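Local coordinates for protein B-agarase (Saccharophagus degradans, PDB 4BQ2) that hydrolyses beta-1,4-linkages of agarose as a family 50 exo-beta-agarase, probably releasing small oligosaccharides from a chain end, at residues E678-Y683 with A696-Y701; L408-T413 with V718-V723; F282-D287 with E737-I742. All coordinates share one frame; numbering follows the deposited sequence.

Interaction 1. Residues E678-Y683 with A696-Y701; sequences EMYKDY and AHWFQY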
loop_
_atom_site.group_PDB
_atom_site.type_symbol
_atom_site.label_atom_id
_atom_site.label_comp_id
_atom_site.label_asym_id
_atom_site.label_seq_id
_atom_site.Cartn_x
_atom_site.Cartn_y
_atom_site.Cartn_z
ATOM N N GLU A 678 19.574 -0.477 -0.049
ATOM C CA GLU A 678 19.944 0.019 1.294
ATOM C C GLU A 678 18.762 0.252 2.233
ATOM O O GLU A 678 18.778 -0.179 3.382
ATOM C CB GLU A 678 20.778 1.298 1.164
ATOM C CG GLU A 678 22.161 1.002 0.576
ATOM C CD GLU A 678 22.987 0.057 1.447
ATOM O OE1 GLU A 678 22.887 0.148 2.695
ATOM O OE2 GLU A 678 23.745 -0.793 0.902
ATOM N N MET A 679 17.717 0.904 1.731
ATOM C CA MET A 679 16.538 1.162 2.532
ATOM C C MET A 679 15.815 -0.138 2.921
ATOM O O MET A 679 15.251 -0.226 4.015
ATOM C CB MET A 679 15.622 2.140 1.819
ATOM C CG MET A 679 16.298 3.543 1.700
ATOM S SD MET A 679 15.278 4.762 0.854
ATOM C CE MET A 679 13.809 4.879 1.880
ATOM N N TYR A 680 15.841 -1.134 2.044
ATOM C CA TYR A 680 15.260 -2.456 2.380
ATOM C C TYR A 680 15.962 -3.053 3.601
ATOM O O TYR A 680 15.320 -3.554 4.542
ATOM C CB TYR A 680 15.402 -3.418 1.206
ATOM C CG TYR A 680 14.935 -4.841 1.489
ATOM C CD1 TYR A 680 15.777 -5.790 2.067
ATOM C CD2 TYR A 680 13.656 -5.242 1.107
ATOM C CE1 TYR A 680 15.337 -7.084 2.298
ATOM C CE2 TYR A 680 13.207 -6.534 1.320
ATOM C CZ TYR A 680 14.043 -7.437 1.925
ATOM O OH TYR A 680 13.577 -8.714 2.105
ATOM N N LYS A 681 17.284 -3.031 3.564
ATOM C CA LYS A 681 18.092 -3.527 4.665
ATOM C C LYS A 681 17.824 -2.805 5.992
ATOM O O LYS A 681 17.760 -3.442 7.059
ATOM C CB LYS A 681 19.570 -3.504 4.277
ATOM C CG LYS A 681 19.907 -4.582 3.234
ATOM C CD LYS A 681 21.394 -4.675 2.951
ATOM C CE LYS A 681 21.949 -3.409 2.314
ATOM N NZ LYS A 681 23.258 -3.759 1.742
ATOM N N ASP A 682 17.612 -1.495 5.917
ATOM C CA ASP A 682 17.283 -0.706 7.109
ATOM C C ASP A 682 15.926 -1.069 7.671
ATOM O O ASP A 682 15.775 -1.227 8.894
ATOM C CB ASP A 682 17.253 0.802 6.826
ATOM C CG ASP A 682 18.644 1.417 6.573
ATOM O OD1 ASP A 682 19.713 0.829 6.849
ATOM O OD2 ASP A 682 18.642 2.541 6.056
ATOM N N TYR A 683 14.930 -1.179 6.788
ATOM C CA TYR A 683 13.627 -1.589 7.229
ATOM C C TYR A 683 13.660 -2.955 7.916
ATOM O O TYR A 683 13.133 -3.117 9.021
ATOM C CB TYR A 683 12.633 -1.652 6.054
ATOM C CG TYR A 683 11.202 -1.806 6.489
ATOM C CD1 TYR A 683 10.677 -3.072 6.877
ATOM C CD2 TYR A 683 10.350 -0.717 6.496
ATOM C CE1 TYR A 683 9.343 -3.201 7.286
ATOM C CE2 TYR A 683 9.033 -0.849 6.875
ATOM C CZ TYR A 683 8.536 -2.099 7.292
ATOM O OH TYR A 683 7.196 -2.231 7.657
ATOM N N ALA A 696 8.131 -10.320 8.180
ATOM C CA ALA A 696 7.747 -9.138 7.387
ATOM C C ALA A 696 7.713 -9.532 5.914
ATOM O O ALA A 696 8.678 -10.108 5.407
ATOM C CB ALA A 696 8.775 -8.030 7.579
ATOM N N HIS A 697 6.617 -9.203 5.247
ATOM C CA HIS A 697 6.455 -9.461 3.816
ATOM C C HIS A 697 6.474 -8.125 3.049
ATOM O O HIS A 697 5.908 -7.113 3.474
ATOM C CB HIS A 697 5.139 -10.209 3.527
ATOM C CG HIS A 697 5.133 -11.636 3.991
ATOM N ND1 HIS A 697 4.070 -12.196 4.675
ATOM C CD2 HIS A 697 6.065 -12.619 3.867
ATOM C CE1 HIS A 697 4.342 -13.466 4.937
ATOM N NE2 HIS A 697 5.552 -13.743 4.468
ATOM N N TRP A 698 7.180 -8.156 1.930
ATOM C CA TRP A 698 7.295 -7.035 0.984
ATOM C C TRP A 698 6.193 -7.074 -0.041
ATOM O O TRP A 698 5.865 -8.159 -0.604
ATOM C CB TRP A 698 8.665 -7.199 0.297
ATOM C CG TRP A 698 8.865 -6.415 -0.969
ATOM C CD1 TRP A 698 8.324 -6.672 -2.210
ATOM C CD2 TRP A 698 9.655 -5.255 -1.101
ATOM N NE1 TRP A 698 8.759 -5.724 -3.126
ATOM C CE2 TRP A 698 9.571 -4.836 -2.463
ATOM C CE3 TRP A 698 10.437 -4.510 -0.202
ATOM C CZ2 TRP A 698 10.259 -3.719 -2.935
ATOM C CZ3 TRP A 698 11.097 -3.397 -0.669
ATOM C CH2 TRP A 698 11.034 -3.030 -2.030
ATOM N N PHE A 699 5.595 -5.909 -0.289
ATOM C CA PHE A 699 4.562 -5.772 -1.305
ATOM C C PHE A 699 5.195 -5.040 -2.493
ATOM O O PHE A 699 5.492 -3.845 -2.368
ATOM C CB PHE A 699 3.395 -4.938 -0.737
ATOM C CG PHE A 699 2.170 -4.897 -1.628
ATOM C CD1 PHE A 699 2.126 -4.044 -2.735
ATOM C CD2 PHE A 699 1.057 -5.703 -1.355
ATOM C CE1 PHE A 699 0.989 -3.994 -3.545
ATOM C CE2 PHE A 699 -0.087 -5.676 -2.176
ATOM C CZ PHE A 699 -0.114 -4.825 -3.287
ATOM N N GLN A 700 5.444 -5.698 -3.635
ATOM C CA GLN A 700 4.986 -7.037 -4.012
ATOM C C GLN A 700 6.036 -7.694 -4.933
ATOM O O GLN A 700 7.103 -7.147 -5.130
ATOM C CB GLN A 700 3.651 -6.898 -4.744
ATOM C CG GLN A 700 3.782 -5.930 -5.943
ATOM C CD GLN A 700 2.490 -5.696 -6.681
ATOM O OE1 GLN A 700 1.419 -6.147 -6.273
ATOM N NE2 GLN A 700 2.581 -4.982 -7.781
ATOM N N TYR A 701 5.721 -8.851 -5.519
ATOM C CA TYR A 701 6.693 -9.603 -6.325
ATOM C C TYR A 701 7.085 -8.808 -7.595
ATOM O O TYR A 701 8.261 -8.716 -7.935
ATOM C CB TYR A 701 6.056 -10.953 -6.706
ATOM C CG TYR A 701 6.913 -11.945 -7.471
ATOM C CD1 TYR A 701 8.297 -11.909 -7.431
ATOM C CD2 TYR A 701 6.294 -12.992 -8.180
ATOM C CE1 TYR A 701 9.054 -12.841 -8.144
ATOM C CE2 TYR A 701 7.036 -13.956 -8.835
ATOM C CZ TYR A 701 8.409 -13.874 -8.827
ATOM O OH TYR A 701 9.132 -14.863 -9.509
#

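Interaction 2. Residues L408-T413 with V718-V723; sequences LNWGFT and VGFVDV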
loop_
_atom_site.group_PDB
_atom_site.type_symbol
_atom_site.label_atom_id
_atom_site.label_comp_id
_atom_site.label_asym_id
_atom_site.label_seq_id
_atom_site.Cartn_x
_atom_site.Cartn_y
_atom_site.Cartn_z
ATOM N N LEU A 408 13.899 -19.430 -2.838
ATOM C CA LEU A 408 14.924 -20.241 -2.149
ATOM C C LEU A 408 16.350 -19.721 -2.345
ATOM O O LEU A 408 17.141 -19.651 -1.382
ATOM C CB LEU A 408 14.817 -21.726 -2.555
ATOM C CG LEU A 408 13.508 -22.399 -2.168
ATOM C CD1 LEU A 408 13.483 -23.792 -2.771
ATOM C CD2 LEU A 408 13.373 -22.444 -0.645
ATOM N N ASN A 409 16.702 -19.339 -3.564
ATOM C CA ASN A 409 18.027 -18.740 -3.775
ATOM C C ASN A 409 18.186 -17.428 -3.011
ATOM O O ASN A 409 19.251 -17.131 -2.441
ATOM C CB ASN A 409 18.322 -18.530 -5.286
ATOM C CG ASN A 409 19.707 -17.918 -5.529
ATOM O OD1 ASN A 409 19.848 -16.703 -5.656
ATOM N ND2 ASN A 409 20.742 -18.761 -5.519
ATOM N N TRP A 410 17.105 -16.650 -2.975
ATOM C CA TRP A 410 17.154 -15.303 -2.404
ATOM C C TRP A 410 17.029 -15.360 -0.894
ATOM O O TRP A 410 17.166 -14.338 -0.217
ATOM C CB TRP A 410 16.005 -14.456 -2.979
ATOM C CG TRP A 410 16.071 -14.248 -4.476
ATOM C CD1 TRP A 410 17.123 -14.528 -5.318
ATOM C CD2 TRP A 410 15.049 -13.674 -5.264
ATOM N NE1 TRP A 410 16.791 -14.168 -6.608
ATOM C CE2 TRP A 410 15.516 -13.640 -6.598
ATOM C CE3 TRP A 410 13.763 -13.178 -4.973
ATOM C CZ2 TRP A 410 14.737 -13.154 -7.644
ATOM C CZ3 TRP A 410 12.976 -12.692 -6.025
ATOM C CH2 TRP A 410 13.490 -12.647 -7.339
ATOM N N GLY A 411 16.754 -16.563 -0.386
ATOM C CA GLY A 411 16.787 -16.844 1.059
ATOM C C GLY A 411 15.476 -16.606 1.796
ATOM O O GLY A 411 15.424 -16.684 3.032
ATOM N N PHE A 412 14.410 -16.350 1.050
ATOM C CA PHE A 412 13.123 -16.089 1.677
ATOM C C PHE A 412 12.572 -17.350 2.272
ATOM O O PHE A 412 12.732 -18.429 1.687
ATOM C CB PHE A 412 12.143 -15.543 0.674
ATOM C CG PHE A 412 12.379 -14.105 0.330
ATOM C CD1 PHE A 412 12.318 -13.133 1.314
ATOM C CD2 PHE A 412 12.663 -13.727 -0.990
ATOM C CE1 PHE A 412 12.519 -11.777 1.021
ATOM C CE2 PHE A 412 12.857 -12.378 -1.292
ATOM C CZ PHE A 412 12.801 -11.412 -0.288
ATOM N N THR A 413 11.935 -17.230 3.428
ATOM C CA THR A 413 11.491 -18.420 4.110
ATOM C C THR A 413 10.024 -18.738 3.759
ATOM O O THR A 413 9.500 -19.782 4.178
ATOM C CB THR A 413 11.644 -18.289 5.627
ATOM O OG1 THR A 413 10.895 -17.174 6.080
ATOM C CG2 THR A 413 13.118 -18.123 6.051
ATOM N N VAL A 718 7.532 -1.295 -7.210
ATOM C CA VAL A 718 7.520 -1.978 -5.937
ATOM C C VAL A 718 7.867 -3.455 -6.102
ATOM O O VAL A 718 7.738 -4.226 -5.152
ATOM C CB VAL A 718 6.191 -1.747 -5.189
ATOM C CG1 VAL A 718 6.078 -0.274 -4.833
ATOM C CG2 VAL A 718 4.988 -2.194 -6.009
ATOM N N GLY A 719 8.352 -3.822 -7.296
ATOM C CA GLY A 719 8.665 -5.235 -7.589
ATOM C C GLY A 719 10.073 -5.639 -7.192
ATOM O O GLY A 719 10.977 -4.795 -7.135
ATOM N N PHE A 720 10.241 -6.927 -6.886
ATOM C CA PHE A 720 11.562 -7.570 -6.990
ATOM C C PHE A 720 11.895 -7.888 -8.456
ATOM O O PHE A 720 13.052 -8.067 -8.798
ATOM C CB PHE A 720 11.629 -8.836 -6.108
ATOM C CG PHE A 720 12.210 -8.577 -4.750
ATOM C CD1 PHE A 720 11.607 -7.674 -3.881
ATOM C CD2 PHE A 720 13.399 -9.206 -4.359
ATOM C CE1 PHE A 720 12.156 -7.438 -2.614
ATOM C CE2 PHE A 720 13.950 -8.958 -3.111
ATOM C CZ PHE A 720 13.336 -8.069 -2.230
ATOM N N VAL A 721 10.882 -7.930 -9.307
ATOM C CA VAL A 721 11.111 -8.074 -10.769
ATOM C C VAL A 721 10.357 -6.994 -11.498
ATOM O O VAL A 721 9.335 -6.510 -11.001
ATOM C CB VAL A 721 10.687 -9.474 -11.313
ATOM C CG1 VAL A 721 11.457 -10.607 -10.604
ATOM C CG2 VAL A 721 9.172 -9.713 -11.217
ATOM N N ASP A 722 10.815 -6.647 -12.705
ATOM C CA ASP A 722 10.107 -5.659 -13.509
ATOM C C ASP A 722 9.070 -6.304 -14.468
ATOM O O ASP A 722 8.778 -7.509 -14.356
ATOM C CB ASP A 722 11.143 -4.745 -14.199
ATOM C CG ASP A 722 11.847 -5.396 -15.372
ATOM O OD1 ASP A 722 11.567 -6.579 -15.742
ATOM O OD2 ASP A 722 12.696 -4.664 -15.978
ATOM N N VAL A 723 8.493 -5.517 -15.381
ATOM C CA VAL A 723 7.425 -6.010 -16.278
ATOM C C VAL A 723 7.913 -7.118 -17.229
ATOM O O VAL A 723 7.107 -7.906 -17.740
ATOM C CB VAL A 723 6.776 -4.835 -17.062
ATOM C CG1 VAL A 723 7.764 -4.275 -18.062
ATOM C CG2 VAL A 723 5.473 -5.247 -17.746
#

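Interaction 3. Residues F282-D287 with E737-I742; sequences FATGLD and EVNAKI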
loop_
_atom_site.group_PDB
_atom_site.type_symbol
_atom_site.label_atom_id
_atom_site.label_comp_id
_atom_site.label_asym_id
_atom_site.label_seq_id
_atom_site.Cartn_x
_atom_site.Cartn_y
_atom_site.Cartn_z
ATOM N N PHE A 282 11.146 -17.617 11.103
ATOM C CA PHE A 282 10.972 -16.170 10.961
ATOM C C PHE A 282 10.586 -15.951 9.484
ATOM O O PHE A 282 11.265 -16.444 8.566
ATOM C CB PHE A 282 12.247 -15.403 11.357
ATOM C CG PHE A 282 12.094 -13.890 11.313
ATOM C CD1 PHE A 282 12.370 -13.176 10.136
ATOM C CD2 PHE A 282 11.696 -13.183 12.439
ATOM C CE1 PHE A 282 12.233 -11.791 10.095
ATOM C CE2 PHE A 282 11.551 -11.796 12.419
ATOM C CZ PHE A 282 11.816 -11.088 11.239
ATOM N N ALA A 283 9.443 -15.292 9.277
ATOM C CA ALA A 283 8.854 -15.246 7.959
ATOM C C ALA A 283 9.376 -14.069 7.132
ATOM O O ALA A 283 9.272 -12.914 7.549
ATOM C CB ALA A 283 7.330 -15.191 8.084
ATOM N N THR A 284 9.956 -14.375 5.977
ATOM C CA THR A 284 10.303 -13.359 5.010
ATOM C C THR A 284 9.763 -13.808 3.670
ATOM O O THR A 284 9.625 -15.010 3.427
ATOM C CB THR A 284 11.827 -13.143 4.930
ATOM O OG1 THR A 284 12.450 -14.378 4.514
ATOM C CG2 THR A 284 12.390 -12.673 6.312
ATOM N N GLY A 285 9.434 -12.851 2.807
ATOM C CA GLY A 285 8.923 -13.198 1.466
ATOM C C GLY A 285 8.131 -12.051 0.852
ATOM O O GLY A 285 8.116 -10.917 1.394
ATOM N N LEU A 286 7.477 -12.340 -0.278
ATOM C CA LEU A 286 6.799 -11.309 -1.054
ATOM C C LEU A 286 5.329 -11.584 -1.183
ATOM O O LEU A 286 4.897 -12.759 -1.182
ATOM C CB LEU A 286 7.390 -11.212 -2.487
ATOM C CG LEU A 286 8.936 -11.256 -2.549
ATOM C CD1 LEU A 286 9.413 -11.181 -4.000
ATOM C CD2 LEU A 286 9.673 -10.210 -1.686
ATOM N N ASP A 287 4.565 -10.514 -1.319
ATOM C CA ASP A 287 3.131 -10.599 -1.503
ATOM C C ASP A 287 2.800 -10.597 -2.996
ATOM O O ASP A 287 3.607 -10.120 -3.795
ATOM C CB ASP A 287 2.459 -9.383 -0.886
ATOM C CG ASP A 287 2.691 -9.280 0.610
ATOM O OD1 ASP A 287 2.622 -10.316 1.292
ATOM O OD2 ASP A 287 2.908 -8.156 1.096
ATOM N N GLU A 737 21.239 -10.559 1.854
ATOM C CA GLU A 737 21.996 -10.071 3.014
ATOM C C GLU A 737 21.186 -10.187 4.296
ATOM O O GLU A 737 21.694 -10.619 5.350
ATOM C CB GLU A 737 22.425 -8.605 2.790
ATOM C CG GLU A 737 23.560 -8.439 1.752
ATOM C CD GLU A 737 24.972 -8.691 2.326
ATOM O OE1 GLU A 737 25.177 -8.384 3.523
ATOM O OE2 GLU A 737 25.879 -9.179 1.591
ATOM N N VAL A 738 19.917 -9.791 4.215
ATOM C CA VAL A 738 19.019 -9.862 5.363
ATOM C C VAL A 738 18.694 -11.314 5.699
ATOM O O VAL A 738 18.742 -11.726 6.887
ATOM C CB VAL A 738 17.702 -9.097 5.061
ATOM C CG1 VAL A 738 16.624 -9.420 6.121
ATOM C CG2 VAL A 738 17.964 -7.582 5.016
ATOM N N ASN A 739 18.338 -12.084 4.663
ATOM C CA ASN A 739 17.919 -13.462 4.877
ATOM C C ASN A 739 19.047 -14.363 5.402
ATOM O O ASN A 739 18.793 -15.353 6.102
ATOM C CB ASN A 739 17.328 -14.043 3.586
ATOM C CG ASN A 739 15.938 -13.500 3.280
ATOM O OD1 ASN A 739 15.233 -13.028 4.179
ATOM N ND2 ASN A 739 15.546 -13.550 1.996
ATOM N N ALA A 740 20.289 -14.032 5.071
ATOM C CA ALA A 740 21.413 -14.830 5.575
ATOM C C ALA A 740 21.640 -14.617 7.077
ATOM O O ALA A 740 22.326 -15.423 7.713
ATOM C CB ALA A 740 22.691 -14.604 4.755
ATOM N N LYS A 741 21.023 -13.578 7.651
ATOM C CA LYS A 741 21.241 -13.237 9.047
ATOM C C LYS A 741 19.994 -13.156 9.944
ATOM O O LYS A 741 20.125 -12.888 11.141
ATOM C CB LYS A 741 22.038 -11.927 9.128
ATOM C CG LYS A 741 21.207 -10.661 8.976
ATOM C CD LYS A 741 22.166 -9.493 8.756
ATOM C CE LYS A 741 21.588 -8.205 9.294
ATOM N NZ LYS A 741 22.440 -7.039 8.924
ATOM N N ILE A 742 18.792 -13.380 9.395
ATOM C CA ILE A 742 17.590 -13.294 10.205
ATOM C C ILE A 742 17.690 -14.181 11.473
ATOM O O ILE A 742 17.248 -13.778 12.533
ATOM C CB ILE A 742 16.263 -13.627 9.434
ATOM C CG1 ILE A 742 16.349 -14.963 8.682
ATOM C CG2 ILE A 742 15.841 -12.467 8.522
ATOM C CD1 ILE A 742 15.079 -15.348 7.920
#

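Interaction 1. Residues E678-Y683 with A696-Y701
Tyr-680, on helix 673-688, and Trp-698, on strand 693-699, meet through their rings and carry the contact between them. With CG of Tyr-680 anti to the backbone N (chi1 175°), CB leaves the helix toward the strand but itself stays clear of the indole. The first atom to touch is Tyr-680 CD2, which lies 3.6 Å from both CE3 and CZ3 of Trp-698. Tyr-680 CE2 follows along the same flank, 3.8 Å from Trp-698 CE3. Trp-698 CE3 thus approaches the rim of the tyrosine, almost level with its ring. The planes are inclined at 52° with centroids 5.7 Å apart, so the rings meet aslant. Strand 693-699 is parallel to both its neighbours, 280-287 and 648-652, as expected of the last strand of the (beta/alpha)8 barrel of this family, and the helix lies against its outer side. On the tyrosine's other flank lies Val-738 of helix 729-739, and at the tip Tyr-680 OH packs against CE1 of Phe-412. Trp-698 also makes edge-to-face pairs with Phe-653 and Phe-720, while its NE1 makes weak hydrogen bonds to the carbonyl oxygens of Gln-700 and Val-718.

Interaction 2. Residues L408-T413 with V718-V723
Trp-410 (chi1 -62°) and Phe-412 (chi1 -76°) both hold CG anti to their carbonyl carbon, and these two torsions, on residues separated by Gly-411, send both rings toward Phe-720. Gly-411 ends helix 394-410 in a Schellman motif, its positive phi turning the chain so that the residues on either side of it in sequence, Trp-410 and Phe-412, can face one partner. The tryptophan uses the outer rim of its six-membered ring: Trp-410 CZ3 lies 3.9 Å from CD2 of Phe-720 and 4.1 Å from its CB. These rings are oblique to each other, the two side chains running antiparallel past one another. Phe-412 comes differently, pointing the edge of its ring at the face of Phe-720 in an offset edge-to-face pair, planes at 68° and centroids 5.7 Å apart. Phe-412 CZ is 3.9 Å from CZ of Phe-720. Val-721 adds a looser touch at the tryptophan's edge, where Val-721 CG1 is 4.4 Å from Trp-410 CH2. The three rings form an aromatic cluster between the end of helix 394-410 and the loop ahead of helix 729-739, which contributes Val-732 against Trp-410 and Ala-735 against both phenylalanines. Leu-286, from strand 280-287, also touches both phenylalanines. No hydrogen bond or ion pair crosses between the two segments, and all four touching residues are buried; their adhesion therefore rests on dispersion, exclusion of water and the weak attraction of C-H edges for a ring face.

Interaction 3. Residues F282-D287 with E737-I742
Phe-282 and Ile-742 form the apolar half of this contact, the isoleucine's CG2 branch lying against one corner of the phenylalanine ring, with Ile-742 CG2 3.9 Å from CD1 and 4.0 Å from CE1 of Phe-282. Ile-742 CG1 lies between its backbone N and carbonyl carbon (chi1 51°), which places Ile-742 CD1 4.0 Å from Phe-282 O. Val-687 of helix 673-688 and Met-272 of strand 270-274 also pack on the phenylalanine. Along the strand, Thr-284 OG1 donates a hydrogen bond to OD1 of Asn-739 at 3.1 Å. The donor stands 49° above the carbonyl plane, and so off the lone pairs, although the C=O...donor angle is 115°. The stronger partner of the amide is Trp-410 O, which takes its ND2 and so would fix which way round the amide sits. Strand 280-287, probably the first of the (beta/alpha)8 barrel, pairs with strand 693-699, and the segment 737-742 packs outside it where helix 729-739 gives way to the short C-terminal helix 742-746, Lys-741 being its N-cap. A single pair of methyls, Thr-284 CG2 and Ile-742 CG2, joins the polar and apolar halves, tip to tip at 4.1 Å. The loose side lies farther from the strand: Glu-737 and Ala-740 are exposed to solvent, while Asn-739 and Ile-742 remain buried.

How the interactions relate
The centres of the three interactions lie 9 to 10 Å apart, in one buried region on the outside of the catalytic barrel. In chain order the segments run 282-287, 408-413, 678-683, 696-701, 718-723, 737-742, so interaction 3 spans interaction 2, which in turn spans interaction 1. Strands 280-287 and 693-699, neighbours in one sheet, belong to interactions 3 and 1 and are joined by backbone pairs such as Trp-698 O with Asp-287 N. Thr-413 OG1 to Phe-282 O ties interaction 2 to interaction 3, and Tyr-701 O to Val-721 N ties it to interaction 1. Together they bring what are probably the barrel's first and last strands, and helices outside them, together, consistent with barrel closure.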